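Local atomic coordinates of 2-nitrobenzoate nitroreductase (Pseudomonas fluorescens, PDB entry 4Z85), a protein that uses an FMN cofactor to reduce the nitro group of 2-nitrobenzoate. Residues A135-E140 with M163-E168; Q86-M91 with T125-P130. All blocks are in the same frame, centred on the assembly; numbering follows the deposited sequence.

Interaction 1: A135-E140 with M163-E168; sequences APIAWE and MYFREE
The ring of Y164 turns its edge to A135: the carbonyl oxygen A135 O lies in the ring plane, 3.4 Å from Y164 CE2. R166 N sits over one face of this ring, nearer its rim than its centre, and R131 makes a cation-pi contact with it. W139 and M163 run alongside one another in the same sense, as a Met-aromatic pair in which M163 SD is placed obliquely, 4.4 Å from the centroid of the five-membered ring. The M163 chain runs on extended, bringing CE to 3.5 Å from W139 NE1, while NE1 is hydrogen-bonded to S21 OG of the second subunit. The F165 ring meets I137 obliquely, with F165 CD2 3.9 Å from I137 CG1.

All this hangs on the open end of the beta hairpin formed by strands 137-150 and 153-165, part of the antiparallel barrel. A138 and Y164 form a hydrogen-bonded pair, with A138 N to Y164 O at 2.9 Å and Y164 N to A138 O at 2.8 Å. On either side come the non-hydrogen-bonded pairs I137-F165 and W139-M163, whose side chains share the other face. Past the strand end, R166 N reaches P136 O almost straight (178° at the hydrogen). A bend at chi3 (66°) places R166 NE for its salt bridge to E168 OE2, and one water joins A135 O, Y164 OH and R166 NH1.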
loop_
_atom_site.group_PDB
_atom_site.type_symbol
_atom_site.label_atom_id
_atom_site.label_comp_id
_atom_site.label_asym_id
_atom_site.label_seq_id
_atom_site.Cartn_x
_atom_site.Cartn_y
_atom_site.Cartn_z
ATOM N N ALA A 135 16.671 -11.721 1.138
ATOM C CA ALA A 135 15.752 -10.596 1.377
ATOM C C ALA A 135 16.441 -9.445 2.094
ATOM O O ALA A 135 17.218 -9.665 3.016
ATOM C CB ALA A 135 14.531 -11.051 2.177
ATOM N N PRO A 136 16.150 -8.200 1.675
ATOM C CA PRO A 136 16.759 -7.030 2.323
ATOM C C PRO A 136 16.266 -6.847 3.753
ATOM O O PRO A 136 17.029 -6.516 4.659
ATOM C CB PRO A 136 16.321 -5.863 1.434
ATOM C CG PRO A 136 15.072 -6.360 0.729
ATOM C CD PRO A 136 15.283 -7.828 0.540
ATOM N N ILE A 137 14.966 -7.047 3.927
ATOM C CA ILE A 137 14.281 -6.887 5.202
ATOM C C ILE A 137 13.200 -7.945 5.228
ATOM O O ILE A 137 12.623 -8.261 4.191
ATOM C CB ILE A 137 13.654 -5.475 5.373
ATOM C CG1 ILE A 137 14.710 -4.364 5.247
ATOM C CG2 ILE A 137 12.942 -5.361 6.711
ATOM C CD1 ILE A 137 14.130 -2.962 5.340
ATOM N N ALA A 138 12.928 -8.511 6.403
ATOM C CA ALA A 138 11.830 -9.458 6.549
ATOM C C ALA A 138 11.093 -9.220 7.852
ATOM O O ALA A 138 11.689 -8.880 8.860
ATOM C CB ALA A 138 12.343 -10.897 6.478
ATOM N N TRP A 139 9.777 -9.351 7.823
ATOM C CA TRP A 139 8.961 -9.298 9.023
ATOM C C TRP A 139 8.611 -10.724 9.434
ATOM O O TRP A 139 8.060 -11.489 8.643
ATOM C CB TRP A 139 7.664 -8.512 8.790
ATOM C CG TRP A 139 7.792 -7.051 8.522
ATOM C CD1 TRP A 139 8.912 -6.273 8.632
ATOM C CD2 TRP A 139 6.736 -6.180 8.101
ATOM N NE1 TRP A 139 8.610 -4.967 8.314
ATOM C CE2 TRP A 139 7.279 -4.886 7.991
ATOM C CE3 TRP A 139 5.376 -6.374 7.802
ATOM C CZ2 TRP A 139 6.517 -3.789 7.581
ATOM C CZ3 TRP A 139 4.626 -5.291 7.403
ATOM C CH2 TRP A 139 5.192 -4.013 7.296
ATOM N N GLU A 140 8.957 -11.085 10.666
ATOM C CA GLU A 140 8.477 -12.312 11.281
ATOM C C GLU A 140 7.114 -12.014 11.897
ATOM O O GLU A 140 6.998 -11.154 12.798
ATOM C CB GLU A 140 9.476 -12.817 12.340
ATOM C CG GLU A 140 10.887 -13.032 11.767
ATOM C CD GLU A 140 11.868 -13.621 12.775
ATOM O OE1 GLU A 140 11.487 -13.784 13.954
ATOM O OE2 GLU A 140 13.019 -13.915 12.377
ATOM N N MET A 163 11.649 -8.162 13.340
ATOM C CA MET A 163 12.159 -7.843 12.006
ATOM C C MET A 163 13.608 -8.277 11.795
ATOM O O MET A 163 14.447 -8.129 12.685
ATOM C CB MET A 163 12.050 -6.344 11.741
ATOM C CG MET A 163 10.636 -5.769 11.781
ATOM S SD MET A 163 10.648 -4.042 11.248
ATOM C CE MET A 163 8.940 -3.540 11.543
ATOM N N TYR A 164 13.886 -8.807 10.608
ATOM C CA TYR A 164 15.246 -9.039 10.131
ATOM C C TYR A 164 15.669 -7.937 9.163
ATOM O O TYR A 164 14.918 -7.586 8.257
ATOM C CB TYR A 164 15.359 -10.388 9.430
ATOM C CG TYR A 164 16.557 -10.466 8.513
ATOM C CD1 TYR A 164 17.828 -10.708 9.023
ATOM C CD2 TYR A 164 16.426 -10.273 7.143
ATOM C CE1 TYR A 164 18.927 -10.769 8.197
ATOM C CE2 TYR A 164 17.526 -10.327 6.306
ATOM C CZ TYR A 164 18.773 -10.579 6.841
ATOM O OH TYR A 164 19.866 -10.642 6.015
ATOM N N PHE A 165 16.876 -7.408 9.345
ATOM C CA PHE A 165 17.472 -6.467 8.389
ATOM C C PHE A 165 18.859 -6.946 7.965
ATOM O O PHE A 165 19.624 -7.403 8.815
ATOM C CB PHE A 165 17.636 -5.069 8.985
ATOM C CG PHE A 165 16.402 -4.503 9.611
ATOM C CD1 PHE A 165 16.064 -4.821 10.916
ATOM C CD2 PHE A 165 15.610 -3.597 8.916
ATOM C CE1 PHE A 165 14.935 -4.281 11.504
ATOM C CE2 PHE A 165 14.482 -3.051 9.506
ATOM C CZ PHE A 165 14.146 -3.390 10.795
ATOM N N ARG A 166 19.195 -6.828 6.678
ATOM C CA ARG A 166 20.602 -6.880 6.275
ATOM C C ARG A 166 21.322 -5.806 7.082
ATOM O O ARG A 166 20.796 -4.715 7.270
ATOM C CB ARG A 166 20.776 -6.652 4.768
ATOM C CG ARG A 166 20.206 -7.764 3.895
ATOM C CD ARG A 166 20.445 -7.489 2.414
ATOM N NE ARG A 166 21.869 -7.521 2.091
ATOM C CZ ARG A 166 22.533 -8.620 1.743
ATOM N NH1 ARG A 166 21.897 -9.785 1.670
ATOM N NH2 ARG A 166 23.833 -8.558 1.468
ATOM N N GLU A 167 22.514 -6.109 7.590
ATOM C CA GLU A 167 23.155 -5.204 8.543
ATOM C C GLU A 167 23.347 -3.797 7.993
ATOM O O GLU A 167 23.216 -2.818 8.724
ATOM C CB GLU A 167 24.501 -5.770 8.998
ATOM C CG GLU A 167 24.615 -5.880 10.501
ATOM C CD GLU A 167 25.875 -6.594 10.935
ATOM O OE1 GLU A 167 26.957 -6.261 10.399
ATOM O OE2 GLU A 167 25.779 -7.489 11.805
ATOM N N GLU A 168 23.626 -3.697 6.699
ATOM C CA GLU A 168 23.867 -2.399 6.088
ATOM C C GLU A 168 22.611 -1.523 6.056
ATOM O O GLU A 168 22.712 -0.306 5.911
ATOM C CB GLU A 168 24.429 -2.567 4.676
ATOM C CG GLU A 168 23.509 -3.269 3.685
ATOM C CD GLU A 168 23.722 -4.772 3.636
ATOM O OE1 GLU A 168 24.249 -5.344 4.621
ATOM O OE2 GLU A 168 23.357 -5.384 2.605
HETATM O O HOH W 1 19.435 -10.962 3.342
#

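Interaction 2: Q86-M91 with T125-P130; sequences QFVVNM and TTIDVP
Q86 and D128 supply the one hydrogen bond across this contact: D128 N donates to Q86 OE1 over 2.9 Å, nearly straight (165° at the hydrogen), though the donor is tilted 30° from the amide carbonyl plane. The Q86 chain is extended beyond CG (chi2 -178°), which carries the amide out to the loop. On the way it passes I127, the two side chains running in opposite senses, with Q86 CD 3.7 Å from I127 CB. An alanine in place of Q86 would probably leave D128 N without this acceptor and open a gap beside I127 CB and CG2.

Strand 86-90 sits in the barrel between strands 28-33 and 137-150, and the loop joining strands 121-122 and 131-132 packs on the face that carries Q86 and V88, with F87 directed away from it.

The apolar contacts centre on V88, whose CG2 lies 3.9 Å from I127 CD1 and 4.2 Å from V129 CG1. I127 CD1 also approaches the backbone at F87 O, and V129 CG2 packs near Q86 O and CB. Two loop carbonyls close on the same methyl, V88 CG2; of these V129 O is hydrogen-bonded to S124 OG and P130 O to T31 OG1.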
loop_
_atom_site.group_PDB
_atom_site.type_symbol
_atom_site.label_atom_id
_atom_site.label_comp_id
_atom_site.label_asym_id
_atom_site.label_seq_id
_atom_site.Cartn_x
_atom_site.Cartn_y
_atom_site.Cartn_z
ATOM N N GLN A 86 1.450 -18.394 11.451
ATOM C CA GLN A 86 2.745 -17.750 11.314
ATOM C C GLN A 86 3.090 -17.593 9.851
ATOM O O GLN A 86 2.678 -18.415 9.030
ATOM C CB GLN A 86 3.859 -18.560 11.978
ATOM C CG GLN A 86 3.621 -19.026 13.379
ATOM C CD GLN A 86 4.826 -19.767 13.917
ATOM O OE1 GLN A 86 5.660 -20.254 13.150
ATOM N NE2 GLN A 86 4.934 -19.844 15.230
ATOM N N PHE A 87 3.865 -16.556 9.538
ATOM C CA PHE A 87 4.410 -16.397 8.184
ATOM C C PHE A 87 5.433 -15.282 8.154
ATOM O O PHE A 87 5.572 -14.521 9.127
ATOM C CB PHE A 87 3.303 -16.136 7.148
ATOM C CG PHE A 87 2.464 -14.912 7.422
ATOM C CD1 PHE A 87 1.431 -14.954 8.347
ATOM C CD2 PHE A 87 2.679 -13.732 6.716
ATOM C CE1 PHE A 87 0.642 -13.838 8.588
ATOM C CE2 PHE A 87 1.891 -12.616 6.946
ATOM C CZ PHE A 87 0.874 -12.663 7.885
ATOM N N VAL A 88 6.171 -15.198 7.047
ATOM C CA VAL A 88 7.157 -14.133 6.906
ATOM C C VAL A 88 6.795 -13.242 5.740
ATOM O O VAL A 88 6.477 -13.734 4.658
ATOM C CB VAL A 88 8.583 -14.668 6.685
ATOM C CG1 VAL A 88 9.548 -13.528 6.286
ATOM C CG2 VAL A 88 9.086 -15.382 7.940
ATOM N N VAL A 89 6.834 -11.937 5.980
ATOM C CA VAL A 89 6.779 -10.984 4.875
ATOM C C VAL A 89 8.203 -10.588 4.484
ATOM O O VAL A 89 8.912 -9.943 5.235
ATOM C CB VAL A 89 5.959 -9.727 5.241
ATOM C CG1 VAL A 89 6.042 -8.693 4.111
ATOM C CG2 VAL A 89 4.507 -10.102 5.511
ATOM N N ASN A 90 8.621 -10.989 3.294
ATOM C CA ASN A 90 9.925 -10.620 2.774
ATOM C C ASN A 90 9.759 -9.415 1.888
ATOM O O ASN A 90 8.924 -9.439 0.984
ATOM C CB ASN A 90 10.554 -11.751 1.956
ATOM C CG ASN A 90 10.708 -13.027 2.748
ATOM O OD1 ASN A 90 11.706 -13.207 3.449
ATOM N ND2 ASN A 90 9.724 -13.913 2.646
ATOM N N MET A 91 10.536 -8.382 2.164
ATOM C CA MET A 91 10.504 -7.162 1.361
ATOM C C MET A 91 11.353 -7.388 0.119
ATOM O O MET A 91 12.196 -8.292 0.084
ATOM C CB MET A 91 11.000 -5.958 2.163
ATOM C CG MET A 91 10.212 -5.715 3.449
ATOM S SD MET A 91 8.425 -5.657 3.152
ATOM C CE MET A 91 7.857 -5.379 4.816
ATOM N N THR A 125 13.813 -16.285 13.855
ATOM C CA THR A 125 14.130 -16.311 15.284
ATOM C C THR A 125 12.912 -16.566 16.171
ATOM O O THR A 125 12.959 -17.397 17.084
ATOM C CB THR A 125 14.794 -14.988 15.712
ATOM O OG1 THR A 125 16.046 -14.846 15.033
ATOM C CG2 THR A 125 15.038 -14.960 17.207
ATOM N N THR A 126 11.816 -15.860 15.901
ATOM C CA THR A 126 10.643 -15.923 16.763
ATOM C C THR A 126 9.558 -16.875 16.280
ATOM O O THR A 126 8.572 -17.110 16.985
ATOM C CB THR A 126 10.001 -14.542 16.916
ATOM O OG1 THR A 126 9.535 -14.102 15.633
ATOM C CG2 THR A 126 11.007 -13.544 17.469
ATOM N N ILE A 127 9.708 -17.396 15.069
ATOM C CA ILE A 127 8.688 -18.264 14.500
ATOM C C ILE A 127 9.338 -19.376 13.691
ATOM O O ILE A 127 10.549 -19.374 13.486
ATOM C CB ILE A 127 7.695 -17.489 13.585
ATOM C CG1 ILE A 127 8.455 -16.732 12.492
ATOM C CG2 ILE A 127 6.829 -16.532 14.388
ATOM C CD1 ILE A 127 7.542 -16.082 11.477
ATOM N N ASP A 128 8.525 -20.311 13.219
ATOM C CA ASP A 128 9.036 -21.488 12.520
ATOM C C ASP A 128 9.228 -21.270 11.024
ATOM O O ASP A 128 10.080 -21.906 10.402
ATOM C CB ASP A 128 8.098 -22.674 12.742
ATOM C CG ASP A 128 8.066 -23.125 14.194
ATOM O OD1 ASP A 128 9.124 -23.060 14.861
ATOM O OD2 ASP A 128 6.982 -23.531 14.662
ATOM N N VAL A 129 8.434 -20.378 10.443
ATOM C CA VAL A 129 8.530 -20.114 9.009
ATOM C C VAL A 129 9.818 -19.356 8.722
ATOM O O VAL A 129 10.128 -18.380 9.392
ATOM C CB VAL A 129 7.312 -19.308 8.496
ATOM C CG1 VAL A 129 7.418 -19.065 6.989
ATOM C CG2 VAL A 129 6.026 -20.037 8.821
ATOM N N PRO A 130 10.590 -19.824 7.732
ATOM C CA PRO A 130 11.860 -19.198 7.377
ATOM C C PRO A 130 11.670 -17.990 6.462
ATOM O O PRO A 130 10.637 -17.880 5.801
ATOM C CB PRO A 130 12.591 -20.311 6.632
ATOM C CG PRO A 130 11.501 -21.041 5.954
ATOM C CD PRO A 130 10.332 -21.024 6.915
#

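Overall arrangement
Interactions 1 and 2 lie on the same side of the chain's centre, their centres about 11 Å apart, and meet in one antiparallel barrel. Strand 137-150 runs between its two neighbours, strand 153-165, which it meets in interaction 1, and strand 86-90 of interaction 2. Among the links are a probable backbone hydrogen bond, W139 N to V89 O, and two hydrogen bonds from E140 joining the 125-130 loop to the hairpin, OE1 to T126 OG1 and OE2 to T125 N. Along the chain both segments of interaction 2 precede those of interaction 1. Both touch the second subunit, where M163 and Y164 continue the sheet across the interface, so barrel packing and dimer contact share this region.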